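Local coordinates for protein potential RNA-dependent RNA polymerase (PDB 5I62) that catalyses RNA-directed RNA synthesis from ribonucleoside triphosphates, probably serving both transcription and genome replication of a double-stranded RNA picobirnavirus, at residues 93-98 against 200-205. Residues are numbered along the deposited sequence; the frame is centred on the assembly and turned at random.
Sequences DSYYDS and QRVVWM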
# COMPACT_ATOMS: atom_id res chain seq x y z
N ASP A 93 -13.29 -4.38 14.38
CA ASP A 93 -13.83 -5.73 14.53
C ASP A 93 -13.40 -6.63 13.38
O ASP A 93 -13.06 -7.80 13.59
CB ASP A 93 -15.36 -5.69 14.59
CG ASP A 93 -15.91 -5.05 15.86
OD1 ASP A 93 -15.15 -4.90 16.85
OD2 ASP A 93 -17.12 -4.71 15.87
N SER A 94 -13.42 -6.09 12.16
CA SER A 94 -13.11 -6.87 10.96
C SER A 94 -11.76 -7.58 11.07
O SER A 94 -11.62 -8.74 10.65
CB SER A 94 -13.14 -5.96 9.73
OG SER A 94 -13.01 -6.72 8.53
N TYR A 95 -10.76 -6.91 11.64
CA TYR A 95 -9.45 -7.54 11.77
C TYR A 95 -9.47 -8.75 12.69
O TYR A 95 -8.66 -9.67 12.52
CB TYR A 95 -8.42 -6.52 12.27
CG TYR A 95 -7.97 -5.58 11.19
CD1 TYR A 95 -8.72 -4.47 10.86
CD2 TYR A 95 -6.83 -5.85 10.46
CE1 TYR A 95 -8.32 -3.62 9.86
CE2 TYR A 95 -6.42 -5.01 9.44
CZ TYR A 95 -7.18 -3.90 9.15
OH TYR A 95 -6.76 -3.07 8.14
N TYR A 96 -10.34 -8.74 13.69
CA TYR A 96 -10.41 -9.82 14.67
C TYR A 96 -11.37 -10.92 14.21
O TYR A 96 -11.13 -12.09 14.48
CB TYR A 96 -10.86 -9.27 16.03
CG TYR A 96 -9.80 -8.42 16.69
CD1 TYR A 96 -9.70 -7.07 16.41
CD2 TYR A 96 -8.88 -8.99 17.56
CE1 TYR A 96 -8.71 -6.29 17.00
CE2 TYR A 96 -7.89 -8.22 18.16
CZ TYR A 96 -7.81 -6.88 17.88
OH TYR A 96 -6.82 -6.12 18.47
N ASP A 97 -12.45 -10.54 13.54
CA ASP A 97 -13.50 -11.48 13.20
C ASP A 97 -13.29 -12.14 11.84
O ASP A 97 -13.78 -13.25 11.62
CB ASP A 97 -14.85 -10.77 13.26
CG ASP A 97 -15.20 -10.30 14.66
OD1 ASP A 97 -14.69 -10.89 15.65
OD2 ASP A 97 -15.96 -9.32 14.80
N SER A 98 -12.55 -11.51 10.93
CA SER A 98 -12.45 -12.05 9.58
C SER A 98 -11.48 -13.21 9.45
O SER A 98 -11.42 -13.83 8.39
CB SER A 98 -12.05 -10.95 8.59
OG SER A 98 -12.98 -9.88 8.59
N GLN A 200 -12.63 4.59 4.95
CA GLN A 200 -12.02 4.77 6.27
C GLN A 200 -11.00 3.66 6.51
O GLN A 200 -11.29 2.63 7.12
CB GLN A 200 -13.09 4.81 7.35
CG GLN A 200 -14.22 5.81 7.09
CD GLN A 200 -13.74 7.25 7.23
OE1 GLN A 200 -13.18 7.63 8.26
NE2 GLN A 200 -14.00 8.06 6.20
N ARG A 201 -9.76 3.89 6.05
CA ARG A 201 -8.73 2.86 6.18
C ARG A 201 -8.20 2.80 7.61
O ARG A 201 -7.96 3.83 8.24
CB ARG A 201 -7.58 3.12 5.21
CG ARG A 201 -7.92 2.93 3.73
CD ARG A 201 -6.64 2.95 2.86
NE ARG A 201 -5.48 2.42 3.59
CZ ARG A 201 -4.28 2.99 3.63
NH1 ARG A 201 -4.05 4.12 2.95
NH2 ARG A 201 -3.30 2.44 4.33
N VAL A 202 -8.02 1.59 8.13
CA VAL A 202 -7.40 1.39 9.43
C VAL A 202 -5.90 1.23 9.22
O VAL A 202 -5.47 0.47 8.34
CB VAL A 202 -7.99 0.16 10.14
CG1 VAL A 202 -7.18 -0.18 11.38
CG2 VAL A 202 -9.44 0.41 10.50
N VAL A 203 -5.11 1.97 9.99
CA VAL A 203 -3.66 1.80 10.02
C VAL A 203 -3.28 1.28 11.40
O VAL A 203 -3.70 1.84 12.41
CB VAL A 203 -2.91 3.12 9.72
CG1 VAL A 203 -1.40 2.89 9.76
CG2 VAL A 203 -3.33 3.66 8.37
N TRP A 204 -2.48 0.21 11.43
CA TRP A 204 -1.88 -0.29 12.66
C TRP A 204 -0.50 0.36 12.79
O TRP A 204 0.46 -0.05 12.12
CB TRP A 204 -1.78 -1.81 12.64
CG TRP A 204 -3.11 -2.52 12.70
CD1 TRP A 204 -4.12 -2.47 11.78
CD2 TRP A 204 -3.58 -3.35 13.76
NE1 TRP A 204 -5.18 -3.25 12.19
CE2 TRP A 204 -4.88 -3.78 13.42
CE3 TRP A 204 -3.03 -3.77 14.98
CZ2 TRP A 204 -5.63 -4.62 14.24
CZ3 TRP A 204 -3.77 -4.61 15.79
CH2 TRP A 204 -5.07 -5.02 15.42
N MET A 205 -0.39 1.38 13.64
CA MET A 205 0.88 2.10 13.81
C MET A 205 1.70 1.34 14.85
O MET A 205 1.37 1.35 16.04
CB MET A 205 0.62 3.55 14.24
CG MET A 205 -0.05 4.39 13.16
SD MET A 205 -0.56 6.00 13.83
CE MET A 205 -1.21 6.75 12.36
O HOH W 1 -8.38 -0.92 6.49
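The ring of Y95 of helix 89-97 receives the edge of W204 of strand 199-205 on its face, an edge-to-face pair, and touches V202 beside it. Within the right-hand fold of RNA-dependent RNA polymerases, this joins the helix to the mixed sheet in which the strand runs antiparallel to 176-189. Followed outward from the helix, Y95 first sets CB against W204 CZ2 at 3.9 Å, on the six-membered part of the indole. All six ring carbons of Y95 then lie 3.5 to 4.0 Å from W204 NE1, nearest at CD2 and CE2, and NE1 stands 3.4 Å above the phenol plane, over its centre. The planes of the phenol and the five-membered ring meet at 59°, and the N-H of NE1 points at the middle of the phenol face, consistent with an N-H...pi interaction. Y95 CE1 also rests on V202 CB at 3.8 Å. With CG1 of V202 anti to the backbone N (chi1 170°), that methyl also lies alongside Y95 CE1. Y96, one residue on, sends its hydroxyl to the far rim of the indole, where OH lies 3.7 Å from W204 CH2, near the indole plane; H318 packs against both rings. At the tip of Y95 the phenol oxygen hydrogen-bonds S322 OG and shares a water with the strand: the water is 3.2 Å from Y95 OH and accepts from V202 N at 3.0 Å.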